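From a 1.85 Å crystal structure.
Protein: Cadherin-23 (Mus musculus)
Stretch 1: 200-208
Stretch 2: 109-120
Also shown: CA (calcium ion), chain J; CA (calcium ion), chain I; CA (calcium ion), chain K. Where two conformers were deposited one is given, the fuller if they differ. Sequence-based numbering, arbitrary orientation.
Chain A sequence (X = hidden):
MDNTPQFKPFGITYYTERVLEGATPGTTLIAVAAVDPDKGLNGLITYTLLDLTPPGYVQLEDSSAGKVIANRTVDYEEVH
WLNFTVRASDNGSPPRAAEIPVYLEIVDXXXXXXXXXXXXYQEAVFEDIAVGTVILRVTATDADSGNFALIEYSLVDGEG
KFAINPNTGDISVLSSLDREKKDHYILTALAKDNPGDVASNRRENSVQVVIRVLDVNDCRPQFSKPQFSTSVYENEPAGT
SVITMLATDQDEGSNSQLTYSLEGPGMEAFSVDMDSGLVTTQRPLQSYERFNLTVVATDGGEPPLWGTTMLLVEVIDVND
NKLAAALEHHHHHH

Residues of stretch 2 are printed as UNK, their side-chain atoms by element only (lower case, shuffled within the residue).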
# COMPACT_ATOMS: atom_id res chain seq x y z
N SER A 200 -4.45 11.56 17.77
CA SER A 200 -5.89 11.39 17.95
C SER A 200 -6.79 12.10 16.93
O SER A 200 -7.96 11.73 16.83
CB SER A 200 -6.31 11.78 19.38
OG SER A 200 -6.49 13.19 19.51
N ASN A 201 -6.27 13.09 16.17
CA ASN A 201 -7.09 13.76 15.12
C ASN A 201 -6.55 13.36 13.73
O ASN A 201 -6.92 13.98 12.76
CB ASN A 201 -7.17 15.33 15.31
CG ASN A 201 -8.37 16.02 14.54
OD1 ASN A 201 -9.44 15.46 14.28
ND2 ASN A 201 -8.18 17.28 14.22
N ARG A 202 -5.76 12.29 13.64
CA ARG A 202 -5.29 11.76 12.36
C ARG A 202 -5.98 10.43 12.08
O ARG A 202 -6.04 9.58 12.97
CB ARG A 202 -3.78 11.57 12.35
CG ARG A 202 -3.02 12.86 12.61
CD ARG A 202 -1.52 12.74 12.36
NE ARG A 202 -1.25 12.64 10.94
CZ ARG A 202 -0.07 12.38 10.40
NH1 ARG A 202 1.02 12.20 11.15
NH2 ARG A 202 0.04 12.28 9.10
N ARG A 203 -6.47 10.26 10.86
CA ARG A 203 -7.12 9.06 10.41
C ARG A 203 -6.22 8.36 9.40
O ARG A 203 -5.41 8.98 8.71
CB ARG A 203 -8.47 9.39 9.75
CG ARG A 203 -9.55 9.81 10.70
CD ARG A 203 -10.81 10.26 9.98
NE ARG A 203 -11.92 10.48 10.92
CZ ARG A 203 -12.73 9.54 11.40
NH1 ARG A 203 -13.71 9.89 12.22
NH2 ARG A 203 -12.62 8.26 11.05
N GLU A 204 -6.39 7.04 9.32
CA GLU A 204 -5.54 6.22 8.48
C GLU A 204 -6.27 5.02 7.91
O GLU A 204 -7.32 4.58 8.44
CB GLU A 204 -4.35 5.72 9.28
CG GLU A 204 -4.69 4.74 10.40
CD GLU A 204 -3.49 4.43 11.27
OE1 GLU A 204 -3.21 3.25 11.50
OE2 GLU A 204 -2.82 5.38 11.75
N ASN A 205 -5.60 4.40 6.95
CA ASN A 205 -5.94 3.06 6.49
C ASN A 205 -4.66 2.44 5.95
O ASN A 205 -3.71 3.15 5.54
CB ASN A 205 -6.98 3.09 5.36
CG ASN A 205 -8.41 2.97 5.87
OD1 ASN A 205 -8.74 2.06 6.63
ND2 ASN A 205 -9.28 3.87 5.44
N SER A 206 -4.64 1.13 5.95
CA SER A 206 -3.50 0.40 5.39
C SER A 206 -3.92 -0.48 4.23
O SER A 206 -5.09 -0.87 4.12
CB SER A 206 -2.89 -0.45 6.48
OG SER A 206 -3.83 -1.37 6.98
N VAL A 207 -2.94 -0.89 3.45
CA VAL A 207 -3.14 -1.84 2.37
C VAL A 207 -1.91 -2.77 2.27
O VAL A 207 -0.80 -2.38 2.70
CB VAL A 207 -3.40 -1.12 1.05
CG1 VAL A 207 -2.15 -0.43 0.55
CG2 VAL A 207 -3.93 -2.05 -0.00
N GLN A 208 -2.10 -4.00 1.75
CA GLN A 208 -0.98 -4.91 1.56
C GLN A 208 -0.43 -4.79 0.14
O GLN A 208 -1.19 -4.65 -0.84
CB GLN A 208 -1.33 -6.36 1.86
CG GLN A 208 -1.86 -6.61 3.25
CD GLN A 208 -0.85 -6.32 4.32
OE1 GLN A 208 -0.95 -5.30 5.06
NE2 GLN A 208 0.14 -7.16 4.41
N UNK A 109 -14.76 19.11 9.43
CA UNK A 109 -14.06 18.30 10.44
C UNK A 109 -13.41 17.09 9.75
O UNK A 109 -13.77 16.73 8.63
c UNK A 109 -15.77 19.01 12.19
c UNK A 109 -15.90 16.69 11.19
c UNK A 109 -14.99 17.84 11.61
c UNK A 109 -16.88 16.21 12.25
N UNK A 110 -12.45 16.48 10.42
CA UNK A 110 -11.72 15.38 9.85
C UNK A 110 -12.48 14.07 10.06
O UNK A 110 -12.07 13.23 10.87
n UNK A 110 -8.40 13.81 10.27
c UNK A 110 -9.43 14.32 9.64
o UNK A 110 -9.71 14.04 8.49
c UNK A 110 -10.30 15.31 10.40
N UNK A 111 -13.55 13.91 9.28
CA UNK A 111 -14.43 12.74 9.41
C UNK A 111 -14.31 11.72 8.27
O UNK A 111 -15.09 10.75 8.22
o UNK A 111 -15.79 14.64 7.72
c UNK A 111 -15.90 13.16 9.66
c UNK A 111 -16.50 14.03 8.55
o UNK A 111 -17.75 14.20 8.57
N UNK A 112 -13.35 11.89 7.38
CA UNK A 112 -13.08 10.90 6.33
C UNK A 112 -11.65 10.38 6.43
O UNK A 112 -10.70 11.17 6.58
n UNK A 112 -15.30 12.91 5.06
c UNK A 112 -13.33 11.48 4.95
o UNK A 112 -15.52 10.81 4.26
c UNK A 112 -14.82 11.72 4.69
N UNK A 113 -11.50 9.07 6.33
CA UNK A 113 -10.18 8.44 6.31
C UNK A 113 -9.64 8.49 4.90
O UNK A 113 -10.42 8.39 3.95
c UNK A 113 -10.28 6.96 6.68
n UNK A 113 -9.84 5.93 8.83
c UNK A 113 -10.62 6.74 8.14
o UNK A 113 -11.56 7.30 8.62
N UNK A 114 -8.29 8.49 4.77
CA UNK A 114 -7.74 8.17 3.44
C UNK A 114 -8.09 6.75 3.07
O UNK A 114 -8.06 5.85 3.94
c UNK A 114 -6.23 8.34 3.60
c UNK A 114 -7.24 8.69 5.76
c UNK A 114 -6.01 8.98 4.90
N UNK A 115 -8.49 6.54 1.84
CA UNK A 115 -8.98 5.24 1.34
C UNK A 115 -8.16 4.90 0.12
O UNK A 115 -8.11 5.68 -0.83
c UNK A 115 -10.46 5.28 0.97
c UNK A 115 -12.78 5.89 1.92
c UNK A 115 -10.89 3.96 0.31
c UNK A 115 -11.33 5.52 2.22
N UNK A 116 -7.51 3.73 0.15
CA UNK A 116 -6.69 3.30 -1.00
C UNK A 116 -7.51 3.01 -2.23
O UNK A 116 -8.63 2.54 -2.11
c UNK A 116 -2.32 3.26 1.53
c UNK A 116 -4.60 2.51 0.12
c UNK A 116 -3.41 2.74 2.19
c UNK A 116 -2.36 3.40 0.15
c UNK A 116 -5.83 2.13 -0.64
c UNK A 116 -3.51 3.03 -0.55
c UNK A 116 -4.55 2.39 1.50
N UNK A 117 -6.98 3.33 -3.41
CA UNK A 117 -7.67 3.19 -4.69
C UNK A 117 -7.81 1.69 -5.11
O UNK A 117 -8.61 1.36 -5.97
o UNK A 117 -6.74 6.26 -6.67
o UNK A 117 -7.91 6.06 -4.85
c UNK A 117 -7.22 5.54 -5.75
c UNK A 117 -6.96 4.00 -5.81
N UNK A 118 -6.99 0.80 -4.53
CA UNK A 118 -7.09 -0.66 -4.81
C UNK A 118 -7.18 -1.39 -3.49
O UNK A 118 -6.70 -0.87 -2.47
c UNK A 118 -5.61 -0.57 -6.88
n UNK A 118 -3.90 -2.38 -7.35
c UNK A 118 -5.89 -1.22 -5.56
o UNK A 118 -4.26 -0.70 -8.84
c UNK A 118 -4.52 -1.23 -7.76
N UNK A 119 -7.77 -2.60 -3.49
CA UNK A 119 -7.82 -3.42 -2.27
C UNK A 119 -6.46 -4.04 -1.91
O UNK A 119 -6.25 -4.42 -0.77
c UNK A 119 -8.61 -3.15 -4.57
c UNK A 119 -8.89 -4.56 -4.11
c UNK A 119 -8.87 -4.49 -2.62
N UNK A 120 -5.57 -4.13 -2.89
CA UNK A 120 -4.21 -4.58 -2.68
C UNK A 120 -3.41 -4.25 -3.92
O UNK A 120 -3.97 -3.78 -4.93
c UNK A 120 -4.12 -6.07 -2.30
o UNK A 120 -4.12 -6.96 -3.41
CA CA J . -15.11 16.58 6.55
CA CA I . -9.42 13.06 6.34
CA CA K . -18.60 14.91 6.50
O HOH W 1 -11.71 17.14 13.09
O HOH W 2 -14.68 12.88 13.00
O HOH W 3 -10.47 12.82 13.19
O HOH W 4 -18.25 12.80 5.50
O HOH W 5 -4.52 -5.39 1.09
O HOH W 6 -20.68 13.92 7.34

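Position 109 has four side-chain carbons, forked at the first, one arm two carbons long, and makes no contact with stretch 1. This is Ile109, whose carbonyl O binds the chain J calcium at 2.5 Å.

Position 110 has two carbons, the second carrying one O and one N. The nitrogen lies 2.9 Å from Asn201 O, and the oxygen 2.4 Å from the chain I calcium. A metal-bound oxygen beside a donating nitrogen identifies Asn110, its amide orientation fixed at both ends. Its backbone O accepts from Arg203 NE at 2.8 Å (150°).

Position 111 has two carbons, the second with two oxygens, and CB points away from stretch 1. This is Asp111, with OD1 2.4 Å from calcium J and OD2 2.4 Å from calcium K.

Position 112 repeats the pattern of two carbons, one O and one N, again pointing away: Asn112. Its backbone O is 2.3 Å from calcium I.

Position 113 has the same composition, but the end of its side chain nears stretch 1. Its oxygen is 2.8 Å from Arg203 NH2, its nitrogen 2.9 Å from Glu204 O. One group accepts and the other donates, as in Asn113.

At 114, three carbons close a ring onto the backbone N, giving Pro114. Its CD packs 3.5 Å from Arg203 O, and its O accepts from Asn205 ND2 at 2.8 Å (166°).

Position 115 has four carbons forked at the first, one arm longer, and CB points away: Ile115.

Position 116 has one carbon and a six-carbon ring without oxygen, so Phe116. Val207 CG1 sits 3.6 Å from the ring centroid, 2° off the normal, a CH-pi contact over the face. Asn205 O lies at the edge, 3.4 Å from CE2.

Position 117 has two carbons, the second with two oxygens, out of reach of stretch 1: Asp117.

Position 118 has three carbons, the third with one O and one N: Gln118. Its O is 3.9 Å from Val207 CG2.

Position 119 is another three-carbon ring closed onto N, Pro119; its O is 3.4 Å from Val207 CG2.

Position 120 has one carbon and one oxygen, Ser120. Its CA makes a CA-H...O contact with Gln208 O at 3.5 Å.

The contact, 730 Å² in all, joins two regimes. Near the calcium ions, Arg203 and the Asn110 and Asn113 amides interlock through directional hydrogen bonds, so Asn110 links calcium coordination to stretch 1. Farther along, Val207 packs on Phe116, and water 5 bridges Pro119 O (2.7 Å) and Gln208 N (2.9 Å).

Stretch 2 (109-120) INDNNPIFDQPS
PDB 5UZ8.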